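Local coordinates for lipoprotein (Shewanella oneidensis, PDB 3LHN) that is of unproven function but, as an NlpE-family lipoprotein with a calycin-like beta barrel, probably acts at the bacterial cell envelope and may bind a lipid, at residues Trp29-Gly35 with Thr47-Ala53; Cys42-Thr48 with Leu59-Gly65. One frame throughout, in Å; residues are numbered along the deposited sequence.

Contact 1 of 2, residues Trp29-Gly35 with Thr47-Ala53; sequences WPGVYEG and TTLTLQA
Antiparallel pairing of the first two strands of a closed beta barrel brings Trp29-Gly35 against Thr47-Ala53. The axes of strands 31-35 and 47-51 approach to 4.6 Å, their directions 162° apart. Gly31-Leu51, Tyr33-Leu49 and Gly35-Thr47 are hydrogen-bonded pairs, each bonded both ways: Gly31 N to Leu51 O 3.0 Å and Leu51 N to Gly31 O 2.9 Å; Tyr33 N to Leu49 O and Leu49 N to Tyr33 O, both 2.8 Å; Gly35 N to Thr47 O 3.1 Å and Thr47 N to Gly35 O 2.8 Å. Between them lie the non-hydrogen-bonded pairs Val32-Thr50 and Glu34-Thr48 (CA-CA 4.3 and 4.6 Å). Alternation divides the side chains. Val32, Glu34, Thr48 and Thr50 share the outer face, where Val32 CG1 meets Thr48 CG2 at 3.6 Å and Glu34 forms a salt bridge with Lys124. Tyr33 (chi1 m), Thr47 (m), Leu49 (t) and Leu51 (m) point into the barrel, with Tyr33 CE1 4.2 Å from Leu51 CD1. Tyr33 OH donates to Trp29 O at 2.6 Å, tying the strand to the preceding loop. The Trp29 ring (chi1 p) turns an edge to Leu51, CE3 to CB 4.1 Å, and its NE1 bonds to Gln24. Gly31, at phi/psi 154/-169, adopts a backbone a side chain would obstruct. Pairing of strands consecutive in sequence, with a largely apolar face turned inward, is characteristic of the up-and-down barrel of the calycin clan.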
ATOM      1  N   TRP A  29      25.827   3.498 -12.557  1.00  7.05           N
ATOM      2  CA  TRP A  29      24.502   3.622 -11.911  1.00  7.08           C
ATOM      3  C   TRP A  29      24.515   4.130 -10.460  1.00  7.78           C
ATOM      4  O   TRP A  29      23.542   4.683 -10.046  1.00  7.88           O
ATOM      5  CB  TRP A  29      23.642   2.347 -12.050  1.00  7.13           C
ATOM      6  CG  TRP A  29      24.330   1.094 -11.533  1.00  7.94           C
ATOM      7  CD1 TRP A  29      25.027   0.174 -12.261  1.00  7.14           C
ATOM      8  CD2 TRP A  29      24.434   0.684 -10.166  1.00  7.27           C
ATOM      9  NE1 TRP A  29      25.582  -0.764 -11.433  1.00  8.01           N
ATOM     10  CE2 TRP A  29      25.213  -0.494 -10.149  1.00  8.07           C
ATOM     11  CE3 TRP A  29      23.961   1.207  -8.947  1.00  7.43           C
ATOM     12  CZ2 TRP A  29      25.508  -1.175  -8.975  1.00  8.71           C
ATOM     13  CZ3 TRP A  29      24.257   0.538  -7.793  1.00  8.59           C
ATOM     14  CH2 TRP A  29      25.044  -0.639  -7.813  1.00  8.21           C
ATOM     15  N   PRO A  30      25.576   3.909  -9.670  1.00  6.54           N
ATOM     16  CA  PRO A  30      25.574   4.527  -8.308  1.00  7.74           C
ATOM     17  C   PRO A  30      25.409   6.047  -8.469  1.00  8.41           C
ATOM     18  O   PRO A  30      26.062   6.659  -9.283  1.00  9.16           O
ATOM     19  CB  PRO A  30      26.935   4.115  -7.727  1.00  7.77           C
ATOM     20  CG  PRO A  30      27.280   2.877  -8.443  1.00  7.76           C
ATOM     21  CD  PRO A  30      26.814   3.113  -9.878  1.00  6.96           C
ATOM     22  N   GLY A  31      24.513   6.614  -7.699  1.00  7.33           N
ATOM     23  CA  GLY A  31      24.238   8.022  -7.799  1.00  8.01           C
ATOM     24  C   GLY A  31      22.849   8.376  -7.342  1.00  6.95           C
ATOM     25  O   GLY A  31      22.153   7.566  -6.715  1.00  7.89           O
ATOM     26  N   VAL A  32      22.478   9.617  -7.620  1.00  6.75           N
ATOM     27  CA  VAL A  32      21.271  10.229  -7.150  1.00  6.10           C
ATOM     28  C   VAL A  32      20.342  10.525  -8.299  1.00  6.21           C
ATOM     29  O   VAL A  32      20.743  11.127  -9.293  1.00  7.77           O
ATOM     30  CB  VAL A  32      21.603  11.550  -6.429  1.00  6.55           C
ATOM     31  CG1 VAL A  32      20.343  12.259  -5.882  1.00  9.00           C
ATOM     32  CG2 VAL A  32      22.619  11.301  -5.291  1.00  8.15           C
ATOM     33  N   TYR A  33      19.103  10.113  -8.192  1.00  6.45           N
ATOM     34  CA  TYR A  33      18.088  10.252  -9.239  1.00  6.42           C
ATOM     35  C   TYR A  33      16.884  10.957  -8.702  1.00  8.38           C
ATOM     36  O   TYR A  33      16.470  10.693  -7.533  1.00  8.76           O
ATOM     37  CB  TYR A  33      17.700   8.852  -9.725  1.00  6.73           C
ATOM     38  CG  TYR A  33      18.853   8.025 -10.273  1.00  6.59           C
ATOM     39  CD1 TYR A  33      19.672   7.277  -9.409  1.00  6.68           C
ATOM     40  CD2 TYR A  33      19.078   7.951 -11.645  1.00  7.39           C
ATOM     41  CE1 TYR A  33      20.724   6.560  -9.889  1.00  8.20           C
ATOM     42  CE2 TYR A  33      20.108   7.205 -12.155  1.00  7.14           C
ATOM     43  CZ  TYR A  33      20.928   6.505 -11.259  1.00  8.29           C
ATOM     44  OH  TYR A  33      21.952   5.708 -11.779  1.00  8.82           O
ATOM     45  N   GLU A  34      16.315  11.862  -9.492  1.00  7.65           N
ATOM     46  CA  GLU A  34      15.227  12.695  -9.018  1.00  8.84           C
ATOM     47  C   GLU A  34      14.093  12.780 -10.015  1.00  7.58           C
ATOM     48  O   GLU A  34      14.312  12.740 -11.256  1.00  8.82           O
ATOM     49  CB  GLU A  34      15.764  14.118  -8.802  1.00 11.38           C
ATOM     50  CG  GLU A  34      16.814  14.224  -7.715  1.00 16.35           C
ATOM     51  CD  GLU A  34      17.389  15.623  -7.525  1.00 20.06           C
ATOM     52  OE1 GLU A  34      17.270  16.471  -8.414  1.00 25.21           O
ATOM     53  OE2 GLU A  34      18.028  15.849  -6.495  1.00 25.12           O
ATOM     54  N   GLY A  35      12.879  12.900  -9.508  1.00  7.80           N
ATOM     55  CA  GLY A  35      11.734  13.148 -10.343  1.00  7.64           C
ATOM     56  C   GLY A  35      10.524  13.428  -9.490  1.00  8.55           C
ATOM     57  O   GLY A  35      10.637  13.474  -8.282  1.00 10.29           O
ATOM     58  N   THR A  47      10.634  12.968  -5.525  1.00  8.27           N
ATOM     59  CA  THR A  47      11.423  11.800  -5.168  1.00  8.61           C
ATOM     60  C   THR A  47      12.899  11.970  -5.424  1.00  7.90           C
ATOM     61  O   THR A  47      13.300  12.474  -6.471  1.00  9.08           O
ATOM     62  CB  THR A  47      10.923  10.606  -6.018  1.00 10.64           C
ATOM     63  OG1 THR A  47       9.545  10.388  -5.731  1.00 11.99           O
ATOM     64  CG2 THR A  47      11.745   9.303  -5.755  1.00 11.48           C
ATOM     65  N   THR A  48      13.713  11.556  -4.482  1.00  7.66           N
ATOM     66  CA  THR A  48      15.183  11.517  -4.597  1.00  7.60           C
ATOM     67  C   THR A  48      15.612  10.131  -4.161  1.00  8.33           C
ATOM     68  O   THR A  48      15.349   9.708  -3.025  1.00  8.75           O
ATOM     69  CB  THR A  48      15.853  12.587  -3.705  1.00  9.79           C
ATOM     70  OG1 THR A  48      15.270  13.884  -3.961  1.00 11.64           O
ATOM     71  CG2 THR A  48      17.364  12.621  -3.961  1.00 10.75           C
ATOM     72  N   LEU A  49      16.181   9.365  -5.089  1.00  6.91           N
ATOM     73  CA  LEU A  49      16.605   7.972  -4.826  1.00  7.18           C
ATOM     74  C   LEU A  49      18.090   7.897  -5.085  1.00  7.14           C
ATOM     75  O   LEU A  49      18.561   8.172  -6.179  1.00  7.25           O
ATOM     76  CB  LEU A  49      15.820   7.027  -5.715  1.00  7.87           C
ATOM     77  CG  LEU A  49      16.208   5.564  -5.653  1.00  8.41           C
ATOM     78  CD1 LEU A  49      16.204   5.006  -4.191  1.00  8.28           C
ATOM     79  CD2 LEU A  49      15.236   4.747  -6.527  1.00  9.13           C
ATOM     80  N   THR A  50      18.816   7.517  -4.035  1.00  6.48           N
ATOM     81  CA  THR A  50      20.281   7.420  -4.029  1.00  7.64           C
ATOM     82  C   THR A  50      20.651   5.944  -3.953  1.00  6.75           C
ATOM     83  O   THR A  50      20.282   5.270  -3.004  1.00  7.52           O
ATOM     84  CB  THR A  50      20.921   8.193  -2.885  1.00  8.31           C
ATOM     85  OG1 THR A  50      20.514   9.554  -2.973  1.00 10.19           O
ATOM     86  CG2 THR A  50      22.419   8.130  -2.982  1.00  9.58           C
ATOM     87  N   LEU A  51      21.413   5.464  -4.924  1.00  6.67           N
ATOM     88  CA  LEU A  51      21.888   4.086  -4.993  1.00  6.58           C
ATOM     89  C   LEU A  51      23.384   4.047  -4.750  1.00  8.08           C
ATOM     90  O   LEU A  51      24.140   4.844  -5.312  1.00  7.30           O
ATOM     91  CB  LEU A  51      21.632   3.459  -6.368  1.00  6.88           C
ATOM     92  CG  LEU A  51      20.207   3.521  -6.911  1.00  8.52           C
ATOM     93  CD1 LEU A  51      20.177   2.768  -8.278  1.00  7.73           C
ATOM     94  CD2 LEU A  51      19.163   2.920  -5.936  1.00  8.04           C
ATOM     95  N   GLN A  52      23.846   3.142  -3.914  1.00  7.82           N
ATOM     96  CA  GLN A  52      25.278   2.884  -3.737  1.00  8.32           C
ATOM     97  C   GLN A  52      25.718   1.598  -4.407  1.00  7.78           C
ATOM     98  O   GLN A  52      24.934   0.657  -4.553  1.00  7.81           O
ATOM     99  CB  GLN A  52      25.620   2.775  -2.250  1.00  9.71           C
ATOM    100  CG  GLN A  52      25.142   3.880  -1.415  1.00 11.26           C
ATOM    101  CD  GLN A  52      25.733   5.233  -1.744  1.00 11.60           C
ATOM    102  OE1 GLN A  52      26.851   5.353  -2.313  1.00 14.14           O
ATOM    103  NE2 GLN A  52      25.012   6.279  -1.317  1.00 13.38           N
ATOM    104  N   ALA A  53      27.018   1.502  -4.703  1.00  7.64           N
ATOM    105  CA  ALA A  53      27.608   0.343  -5.361  1.00  7.53           C
ATOM    106  C   ALA A  53      27.400  -0.925  -4.570  1.00  8.00           C
ATOM    107  O   ALA A  53      27.368  -2.028  -5.154  1.00  9.51           O
ATOM    108  CB  ALA A  53      29.129   0.576  -5.595  1.00  8.09           C
TER

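Contact 2 of 2, residues Cys42-Thr48 with Leu59-Gly65; sequences CEGIQTT and LKSIYLG
A disulfide-bonded sulfur, Cys42 SG, lies at the edge of the Tyr63 ring, 5.1 Å from its centroid and 3.8 Å from Tyr63 CD2, while Ile45 covers a face of that ring. Ile45 CG2 stands 4.0 Å from the Tyr63 centroid, 10° off the normal, a CH-pi contact with chi1 m in both residues; Ile45 CD1 reaches Tyr63 CE2 at 3.5 Å. Cys39, the disulfide partner, also touches Ile45 and Tyr63. Strands 44-48 and 59-64 run antiparallel, axes 4.5 Å apart at 160°, as the second and third strands of the calycin-like barrel. Hydrogen-bonded pairs are Gln46-Ile62 (Gln46 N to Ile62 O 2.8 Å, Ile62 N to Gln46 O 2.9 Å) and Thr48-Lys60 (Thr48 N to Lys60 O 2.9 Å, Lys60 N to Thr48 O 2.8 Å). Ile45-Tyr63 and Thr47-Ser61 are non-hydrogen-bonded. A water bridges Thr47 OG1 and Ser61 OG, 2.7 Å from each; Thr47 OG1 also donates to Ile45 O at 2.9 Å. Thr48, Lys60 and Ile62 share the opposite face, where Gln46 OE1 lies 4.0 Å from Leu64 CD2. Leu64 N bonds to Gly44 O at 2.9 Å, and Glu43, whose N donates to Leu64 O over 3.3 Å, gives OE1 to Thr112 of the second subunit.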
ATOM      1  N   CYS A  42      -2.616  12.562  -3.908  1.00  9.08           N
ATOM      2  CA  CYS A  42      -1.959  13.830  -3.623  1.00  9.72           C
ATOM      3  C   CYS A  42      -1.389  14.391  -4.898  1.00  9.56           C
ATOM      4  O   CYS A  42      -1.431  13.753  -5.949  1.00  8.33           O
ATOM      5  CB  CYS A  42      -0.931  13.656  -2.519  1.00 10.62           C
ATOM      6  SG  CYS A  42       0.725  13.111  -2.958  1.00 11.02           S
ATOM      7  N   GLU A  43      -0.844  15.593  -4.792  1.00  8.90           N
ATOM      8  CA  GLU A  43      -0.397  16.306  -5.970  1.00  9.28           C
ATOM      9  C   GLU A  43       0.682  15.557  -6.745  1.00  9.52           C
ATOM     10  O   GLU A  43       0.725  15.570  -7.978  1.00  9.24           O
ATOM     11  CB  GLU A  43       0.098  17.691  -5.532  1.00  9.68           C
ATOM     12  CG  GLU A  43       0.914  18.382  -6.610  1.00 12.60           C
ATOM     13  CD  GLU A  43       1.252  19.809  -6.285  1.00 15.54           C
ATOM     14  OE1 GLU A  43       0.515  20.451  -5.516  1.00 17.62           O
ATOM     15  OE2 GLU A  43       2.218  20.279  -6.904  1.00 20.13           O
ATOM     16  N   GLY A  44       1.630  14.938  -6.037  1.00  8.45           N
ATOM     17  CA  GLY A  44       2.711  14.253  -6.671  1.00  8.86           C
ATOM     18  C   GLY A  44       3.745  13.889  -5.608  1.00  8.12           C
ATOM     19  O   GLY A  44       3.625  14.341  -4.475  1.00  9.43           O
ATOM     20  N   ILE A  45       4.735  13.101  -5.994  1.00  8.62           N
ATOM     21  CA  ILE A  45       5.733  12.641  -5.031  1.00  8.24           C
ATOM     22  C   ILE A  45       7.106  13.118  -5.509  1.00  8.83           C
ATOM     23  O   ILE A  45       7.668  12.533  -6.457  1.00  9.03           O
ATOM     24  CB  ILE A  45       5.762  11.137  -4.845  1.00  9.52           C
ATOM     25  CG1 ILE A  45       4.357  10.532  -4.691  1.00 10.61           C
ATOM     26  CG2 ILE A  45       6.593  10.802  -3.608  1.00 10.19           C
ATOM     27  CD1 ILE A  45       4.366   9.000  -4.700  1.00 13.38           C
ATOM     28  N   GLN A  46       7.625  14.174  -4.897  1.00  8.18           N
ATOM     29  CA  GLN A  46       8.953  14.661  -5.254  1.00  8.77           C
ATOM     30  C   GLN A  46       9.946  13.678  -4.672  1.00  8.21           C
ATOM     31  O   GLN A  46      10.092  13.574  -3.450  1.00  9.43           O
ATOM     32  CB  GLN A  46       9.133  16.057  -4.716  1.00 12.10           C
ATOM     33  CG  GLN A  46      10.466  16.694  -4.968  1.00 16.01           C
ATOM     34  CD  GLN A  46      10.487  18.188  -4.600  1.00 20.49           C
ATOM     35  OE1 GLN A  46       9.500  18.926  -4.780  1.00 24.45           O
ATOM     36  NE2 GLN A  46      11.613  18.626  -4.075  1.00 25.12           N
ATOM     37  N   THR A  47      10.634  12.968  -5.525  1.00  8.27           N
ATOM     38  CA  THR A  47      11.423  11.800  -5.168  1.00  8.61           C
ATOM     39  C   THR A  47      12.899  11.970  -5.424  1.00  7.90           C
ATOM     40  O   THR A  47      13.300  12.474  -6.471  1.00  9.08           O
ATOM     41  CB  THR A  47      10.923  10.606  -6.018  1.00 10.64           C
ATOM     42  OG1 THR A  47       9.545  10.388  -5.731  1.00 11.99           O
ATOM     43  CG2 THR A  47      11.745   9.303  -5.755  1.00 11.48           C
ATOM     44  N   THR A  48      13.713  11.556  -4.482  1.00  7.66           N
ATOM     45  CA  THR A  48      15.183  11.517  -4.597  1.00  7.60           C
ATOM     46  C   THR A  48      15.612  10.131  -4.161  1.00  8.33           C
ATOM     47  O   THR A  48      15.349   9.708  -3.025  1.00  8.75           O
ATOM     48  CB  THR A  48      15.853  12.587  -3.705  1.00  9.79           C
ATOM     49  OG1 THR A  48      15.270  13.884  -3.961  1.00 11.64           O
ATOM     50  CG2 THR A  48      17.364  12.621  -3.961  1.00 10.75           C
ATOM     51  N   LEU A  59      16.002   6.697   0.075  1.00  9.15           N
ATOM     52  CA  LEU A  59      14.919   7.263  -0.701  1.00  9.31           C
ATOM     53  C   LEU A  59      14.314   8.383   0.125  1.00 10.27           C
ATOM     54  O   LEU A  59      14.086   8.212   1.354  1.00  9.93           O
ATOM     55  CB  LEU A  59      13.870   6.201  -0.983  1.00 11.58           C
ATOM     56  CG  LEU A  59      12.563   6.599  -1.644  1.00 12.74           C
ATOM     57  CD1 LEU A  59      12.770   7.077  -3.089  1.00 13.73           C
ATOM     58  CD2 LEU A  59      11.512   5.427  -1.599  1.00 15.74           C
ATOM     59  N   LYS A  60      14.157   9.565  -0.466  0.70  9.48           N
ATOM     60  CA  LYS A  60      13.350  10.615   0.123  0.70  9.71           C
ATOM     61  C   LYS A  60      12.162  10.848  -0.800  0.70  9.42           C
ATOM     62  O   LYS A  60      12.299  10.980  -2.030  0.70  9.40           O
ATOM     63  CB  LYS A  60      14.150  11.888   0.326  0.70  9.98           C
ATOM     64  CG  LYS A  60      13.292  13.031   0.868  0.70 12.11           C
ATOM     65  CD  LYS A  60      14.152  14.288   0.964  0.70 14.58           C
ATOM     66  CE  LYS A  60      13.545  15.351   1.811  0.70 15.94           C
ATOM     67  NZ  LYS A  60      14.513  16.512   1.750  0.70 18.97           N
ATOM     68  N   SER A  61      11.001  10.960  -0.201  1.00  9.78           N
ATOM     69  CA  SER A  61       9.737  11.165  -0.946  1.00  9.34           C
ATOM     70  C   SER A  61       8.962  12.269  -0.264  1.00 10.57           C
ATOM     71  O   SER A  61       8.563  12.080   0.875  1.00 12.21           O
ATOM     72  CB  SER A  61       8.858   9.912  -0.925  1.00 11.33           C
ATOM     73  OG  SER A  61       9.529   8.766  -1.469  1.00 13.73           O
ATOM     74  N   ILE A  62       8.791  13.421  -0.908  1.00  9.35           N
ATOM     75  CA  ILE A  62       7.930  14.473  -0.385  1.00 10.04           C
ATOM     76  C   ILE A  62       6.602  14.380  -1.090  1.00  9.47           C
ATOM     77  O   ILE A  62       6.488  14.550  -2.327  1.00  9.21           O
ATOM     78  CB  ILE A  62       8.513  15.861  -0.608  1.00 11.75           C
ATOM     79  CG1 ILE A  62       9.954  15.887  -0.041  1.00 14.10           C
ATOM     80  CG2 ILE A  62       7.620  16.945  -0.032  1.00 12.37           C
ATOM     81  CD1 ILE A  62      10.606  17.250  -0.179  1.00 17.95           C
ATOM     82  N   TYR A  63       5.573  14.038  -0.309  1.00  9.15           N
ATOM     83  CA  TYR A  63       4.219  13.969  -0.810  1.00  9.05           C
ATOM     84  C   TYR A  63       3.667  15.386  -0.823  1.00  9.58           C
ATOM     85  O   TYR A  63       3.373  15.983   0.215  1.00 11.32           O
ATOM     86  CB  TYR A  63       3.400  13.000   0.030  1.00  9.29           C
ATOM     87  CG  TYR A  63       3.786  11.573  -0.208  1.00 10.66           C
ATOM     88  CD1 TYR A  63       4.896  10.979   0.385  1.00 11.95           C
ATOM     89  CD2 TYR A  63       3.055  10.790  -1.073  1.00 12.17           C
ATOM     90  CE1 TYR A  63       5.252   9.645   0.098  1.00 13.15           C
ATOM     91  CE2 TYR A  63       3.397   9.488  -1.342  1.00 13.41           C
ATOM     92  CZ  TYR A  63       4.487   8.914  -0.764  1.00 14.40           C
ATOM     93  OH  TYR A  63       4.793   7.601  -1.075  1.00 17.19           O
ATOM     94  N   LEU A  64       3.508  15.914  -2.016  1.00  9.70           N
ATOM     95  CA  LEU A  64       3.165  17.303  -2.266  1.00 11.25           C
ATOM     96  C   LEU A  64       1.668  17.532  -2.086  1.00 12.38           C
ATOM     97  O   LEU A  64       0.857  16.613  -2.196  1.00 11.41           O
ATOM     98  CB  LEU A  64       3.528  17.684  -3.703  1.00 11.20           C
ATOM     99  CG  LEU A  64       4.995  17.483  -4.047  1.00 12.35           C
ATOM    100  CD1 LEU A  64       5.171  17.678  -5.560  1.00 13.05           C
ATOM    101  CD2 LEU A  64       5.912  18.390  -3.172  1.00 12.86           C
ATOM    102  N   GLY A  65       1.321  18.783  -1.842  1.00 14.05           N
ATOM    103  CA  GLY A  65      -0.064  19.211  -1.732  1.00 14.36           C
ATOM    104  C   GLY A  65      -0.345  19.999  -0.486  1.00 14.92           C
ATOM    105  O   GLY A  65       0.565  20.415   0.252  1.00 14.36           O
TER
HETATM  106  O   HOH W   1       9.219   8.242  -4.060  1.00 16.71           O

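From the N terminus, the chain enters contact 1 at Trp29-Gly35, leaves through a turn containing the Cys39-Cys42 disulfide, and enters contact 2 at Cys42 while contact 1 is still open. Return of the chain at Thr47-Ala53 closes the first hairpin; after the next turn, Leu59-Gly65 closes the second. The loops therefore cross. Both contacts use strand 44-51 and share Thr47 and Thr48: Thr47 turns its backbone N and O to strand 31-37 and Thr48 turns its own to strand 56-64, so alternate residues serve the two sides. Leu49 CB touches Leu59 CD1 at 4.0 Å where the contacts meet. Such overlapping hairpins illustrate how local pairings join successive barrel strands into one continuous sheet.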